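Local coordinates for protein cephalosporin acylase (Bacillus halodurans, PDB 2NLZ) that probably hydrolyses or transfers acyl groups at amide bonds, as an Ntn-type enzyme of the gamma-glutamyltranspeptidase family, at residues D[19-31]-D[358-370]. The protein carries 1 engineered substitution. Sequence-based numbering, arbitrary orientation.
Sequences VYAKNGMVATSQP and TVYLATADGDGNM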
loop_
_atom_site.group_PDB
_atom_site.type_symbol
_atom_site.label_atom_id
_atom_site.label_comp_id
_atom_site.label_asym_id
_atom_site.label_seq_id
_atom_site.Cartn_x
_atom_site.Cartn_y
_atom_site.Cartn_z
ATOM N N VAL D 19 17.372 -2.618 17.013
ATOM C CA VAL D 19 18.442 -3.433 17.575
ATOM C C VAL D 19 18.776 -2.946 18.994
ATOM O O VAL D 19 18.906 -1.733 19.232
ATOM C CB VAL D 19 19.689 -3.430 16.646
ATOM C CG1 VAL D 19 20.931 -3.917 17.372
ATOM C CG2 VAL D 19 19.411 -4.276 15.384
ATOM N N TYR D 20 18.881 -3.898 19.928
ATOM C CA TYR D 20 19.198 -3.590 21.329
ATOM C C TYR D 20 20.560 -4.100 21.818
ATOM O O TYR D 20 20.995 -5.204 21.473
ATOM C CB TYR D 20 18.083 -4.085 22.262
ATOM C CG TYR D 20 16.851 -3.213 22.240
ATOM C CD1 TYR D 20 16.670 -2.211 23.183
ATOM C CD2 TYR D 20 15.879 -3.381 21.261
ATOM C CE1 TYR D 20 15.551 -1.406 23.159
ATOM C CE2 TYR D 20 14.760 -2.583 21.228
ATOM C CZ TYR D 20 14.603 -1.601 22.180
ATOM O OH TYR D 20 13.491 -0.808 22.144
ATOM N N ALA D 21 21.224 -3.281 22.631
ATOM C CA ALA D 21 22.515 -3.644 23.218
ATOM C C ALA D 21 22.748 -2.942 24.547
ATOM O O ALA D 21 21.995 -2.047 24.939
ATOM C CB ALA D 21 23.657 -3.332 22.259
ATOM N N LYS D 22 23.804 -3.357 25.233
ATOM C CA LYS D 22 24.169 -2.754 26.499
ATOM C C LYS D 22 25.621 -2.324 26.488
ATOM O O LYS D 22 25.935 -1.193 26.845
ATOM C CB LYS D 22 23.917 -3.722 27.657
ATOM C CG LYS D 22 22.524 -3.631 28.256
ATOM C CD LYS D 22 22.307 -2.330 29.034
ATOM C CE LYS D 22 23.108 -2.284 30.338
ATOM N NZ LYS D 22 22.575 -3.217 31.367
ATOM N N ASN D 23 26.503 -3.226 26.070
ATOM C CA ASN D 23 27.938 -2.991 26.193
ATOM C C ASN D 23 28.586 -2.316 24.988
ATOM O O ASN D 23 29.712 -1.824 25.080
ATOM C CB ASN D 23 28.668 -4.288 26.552
ATOM C CG ASN D 23 28.421 -4.721 27.988
ATOM O OD1 ASN D 23 28.482 -5.906 28.312
ATOM N ND2 ASN D 23 28.142 -3.755 28.855
ATOM N N GLY D 24 27.871 -2.282 23.867
ATOM C CA GLY D 24 28.409 -1.654 22.671
ATOM C C GLY D 24 27.522 -1.774 21.459
ATOM O O GLY D 24 26.818 -2.766 21.286
ATOM N N MET D 25 27.567 -0.744 20.620
ATOM C CA MET D 25 26.764 -0.695 19.410
ATOM C C MET D 25 27.440 0.148 18.342
ATOM O O MET D 25 27.964 1.231 18.623
ATOM C CB MET D 25 25.375 -0.134 19.711
ATOM C CG MET D 25 24.394 -0.242 18.548
ATOM S SD MET D 25 22.744 0.327 18.985
ATOM C CE MET D 25 22.093 -1.112 19.809
ATOM N N VAL D 26 27.441 -0.368 17.119
ATOM C CA VAL D 26 27.982 0.361 15.987
ATOM C C VAL D 26 26.922 0.374 14.902
ATOM O O VAL D 26 26.307 -0.660 14.622
ATOM C CB VAL D 26 29.280 -0.284 15.468
ATOM C CG1 VAL D 26 29.804 0.463 14.270
ATOM C CG2 VAL D 26 30.313 -0.283 16.548
ATOM N N ALA D 27 26.697 1.551 14.323
ATOM C CA ALA D 27 25.700 1.732 13.291
ATOM C C ALA D 27 26.276 2.554 12.141
ATOM O O ALA D 27 26.629 3.731 12.300
ATOM C CB ALA D 27 24.448 2.382 13.859
ATOM N N THR D 28 26.379 1.916 10.984
ATOM C CA THR D 28 26.943 2.561 9.810
ATOM C C THR D 28 26.461 1.927 8.496
ATOM O O THR D 28 25.746 0.914 8.494
ATOM C CB THR D 28 28.490 2.579 9.858
ATOM O OG1 THR D 28 28.994 3.430 8.817
ATOM C CG2 THR D 28 29.053 1.153 9.723
ATOM N N SER D 29 26.892 2.534 7.390
ATOM C CA SER D 29 26.427 2.195 6.064
ATOM C C SER D 29 27.167 1.044 5.396
ATOM O O SER D 29 26.904 0.741 4.233
ATOM C CB SER D 29 26.523 3.428 5.177
ATOM O OG SER D 29 27.867 3.831 5.040
ATOM N N GLN D 30 28.093 0.401 6.095
ATOM C CA GLN D 30 28.763 -0.755 5.502
ATOM C C GLN D 30 28.953 -1.824 6.555
ATOM O O GLN D 30 29.642 -1.575 7.534
ATOM C CB GLN D 30 30.109 -0.339 4.922
ATOM C CG GLN D 30 30.481 -1.066 3.646
ATOM C CD GLN D 30 29.516 -0.781 2.504
ATOM O OE1 GLN D 30 29.120 -1.692 1.773
ATOM N NE2 GLN D 30 29.131 0.488 2.344
ATOM N N PRO D 31 28.339 -3.012 6.366
ATOM C CA PRO D 31 28.249 -4.024 7.433
ATOM C C PRO D 31 29.609 -4.466 7.978
ATOM O O PRO D 31 29.760 -4.632 9.197
ATOM C CB PRO D 31 27.521 -5.191 6.760
ATOM C CG PRO D 31 26.805 -4.583 5.610
ATOM C CD PRO D 31 27.702 -3.478 5.126
ATOM N N THR D 358 29.502 10.885 1.182
ATOM C CA THR D 358 29.597 11.060 2.631
ATOM C C THR D 358 29.318 9.739 3.352
ATOM O O THR D 358 28.505 8.941 2.896
ATOM C CB THR D 358 28.617 12.154 3.123
ATOM O OG1 THR D 358 28.789 13.347 2.346
ATOM C CG2 THR D 358 28.839 12.483 4.582
ATOM N N VAL D 359 30.005 9.491 4.457
ATOM C CA VAL D 359 29.681 8.341 5.297
ATOM C C VAL D 359 29.334 8.788 6.713
ATOM O O VAL D 359 30.080 9.545 7.335
ATOM C CB VAL D 359 30.804 7.238 5.312
ATOM C CG1 VAL D 359 30.863 6.521 3.985
ATOM C CG2 VAL D 359 32.167 7.817 5.646
ATOM N N TYR D 360 28.188 8.342 7.206
ATOM C CA TYR D 360 27.830 8.596 8.596
ATOM C C TYR D 360 27.898 7.314 9.416
ATOM O O TYR D 360 27.752 6.207 8.892
ATOM C CB TYR D 360 26.469 9.310 8.753
ATOM C CG TYR D 360 26.151 9.550 10.209
ATOM C CD1 TYR D 360 26.840 10.514 10.926
ATOM C CD2 TYR D 360 25.219 8.768 10.887
ATOM C CE1 TYR D 360 26.605 10.713 12.278
ATOM C CE2 TYR D 360 24.974 8.960 12.237
ATOM C CZ TYR D 360 25.673 9.937 12.926
ATOM O OH TYR D 360 25.450 10.147 14.266
ATOM N N LEU D 361 28.111 7.486 10.713
ATOM C CA LEU D 361 28.555 6.425 11.587
ATOM C C LEU D 361 28.134 6.819 12.998
ATOM O O LEU D 361 28.219 8.002 13.369
ATOM C CB LEU D 361 30.078 6.358 11.462
ATOM C CG LEU D 361 31.107 5.595 12.272
ATOM C CD1 LEU D 361 32.409 5.912 11.602
ATOM C CD2 LEU D 361 31.147 6.012 13.734
ATOM N N ALA D 362 27.677 5.848 13.786
ATOM C CA ALA D 362 27.384 6.119 15.184
ATOM C C ALA D 362 27.807 4.962 16.050
ATOM O O ALA D 362 27.553 3.803 15.721
ATOM C CB ALA D 362 25.916 6.420 15.386
ATOM N N THR D 363 28.470 5.289 17.158
ATOM C CA THR D 363 28.937 4.290 18.110
ATOM C C THR D 363 28.604 4.667 19.557
ATOM O O THR D 363 28.560 5.849 19.928
ATOM C CB THR D 363 30.443 4.105 18.012
ATOM O OG1 THR D 363 31.059 5.392 18.020
ATOM C CG2 THR D 363 30.830 3.396 16.722
ATOM N N ALA D 364 28.370 3.644 20.368
ATOM C CA ALA D 364 28.152 3.815 21.801
ATOM C C ALA D 364 28.667 2.579 22.551
ATOM O O ALA D 364 28.680 1.465 21.998
ATOM C CB ALA D 364 26.683 4.043 22.090
ATOM N N ASP D 365 29.098 2.776 23.795
ATOM C CA ASP D 365 29.545 1.654 24.627
ATOM C C ASP D 365 28.837 1.555 25.975
ATOM O O ASP D 365 27.950 2.358 26.287
ATOM C CB ASP D 365 31.075 1.657 24.798
ATOM C CG ASP D 365 31.603 2.894 25.528
ATOM O OD1 ASP D 365 30.879 3.473 26.363
ATOM O OD2 ASP D 365 32.771 3.272 25.283
ATOM N N GLY D 366 29.245 0.563 26.765
ATOM C CA GLY D 366 28.677 0.329 28.089
ATOM C C GLY D 366 29.049 1.361 29.131
ATOM O O GLY D 366 28.283 1.604 30.051
ATOM N N ASP D 367 30.218 1.980 28.969
ATOM C CA ASP D 367 30.747 2.959 29.931
ATOM C C ASP D 367 30.245 4.386 29.702
ATOM O O ASP D 367 30.836 5.341 30.210
ATOM C CB ASP D 367 32.279 2.963 29.899
ATOM C CG ASP D 367 32.879 1.583 30.140
ATOM O OD1 ASP D 367 32.550 0.962 31.170
ATOM O OD2 ASP D 367 33.690 1.123 29.306
ATOM N N GLY D 368 29.172 4.528 28.926
ATOM C CA GLY D 368 28.544 5.831 28.699
ATOM C C GLY D 368 29.227 6.728 27.685
ATOM O O GLY D 368 28.941 7.922 27.632
ATOM N N ASN D 369 30.131 6.165 26.887
ATOM C CA ASN D 369 30.719 6.898 25.767
ATOM C C ASN D 369 29.913 6.710 24.482
ATOM O O ASN D 369 29.399 5.617 24.218
ATOM C CB ASN D 369 32.171 6.509 25.560
ATOM C CG ASN D 369 32.983 6.638 26.822
ATOM O OD1 ASN D 369 32.998 7.690 27.459
ATOM N ND2 ASN D 369 33.663 5.562 27.198
ATOM N N MET D 370 29.779 7.794 23.714
ATOM C CA MET D 370 28.949 7.822 22.507
ATOM C C MET D 370 29.557 8.772 21.487
ATOM O O MET D 370 30.045 9.854 21.865
ATOM C CB MET D 370 27.524 8.288 22.836
ATOM C CG MET D 370 26.790 7.383 23.812
ATOM S SD MET D 370 25.013 7.287 23.603
ATOM C CE MET D 370 24.540 8.740 24.510
#
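Asn-23 O meets Gly-366 N in a weak, bent hydrogen bond where an antiparallel strand pair begins, in a sheet of the alpha-beta-beta-alpha Ntn-hydrolase fold expected of gamma-glutamyltranspeptidase relatives. Strands 24-28 and 359-365 run at 179°. Beside Gly-24 stands Asp-365, whose carboxylate spans its type I turn (Asp-365 to Gly-368) to reach Asn-369 just beyond it: OD1 accepts Asn-369 N at 2.8 Å, while OD2 receives Asn-369 ND2 on its syn lone pair and also Ala-47 N. Replacing Asp-365 with an alanine would probably leave Asn-369 N and Ala-47 N without these acceptors and the turn less firmly fixed. Met-25 and Ala-364 form a hydrogen-bonded pair, Met-25 N lying 2.8 Å from Ala-364 O and Ala-364 N donating back to Met-25 O at 3.0 Å. Next, Val-26 and Thr-363 lie side by side, pointing the same way, on the face where Thr-363 meets Ala-51 of helix 47-61, with Val-26 CG2 3.7 Å from Thr-363 CG2; Thr-363 OG1 bonds Ala-47 O. Ala-27 N donates to Ala-362 O at 2.8 Å, and Ala-362 N returns the bond to Ala-27 O. At Thr-28 a side chain takes over: with OG1 anti to the backbone N (chi1 -169°), the hydroxyl donates to Tyr-360 O at 3.0 Å, tilted 27° from the carbonyl plane.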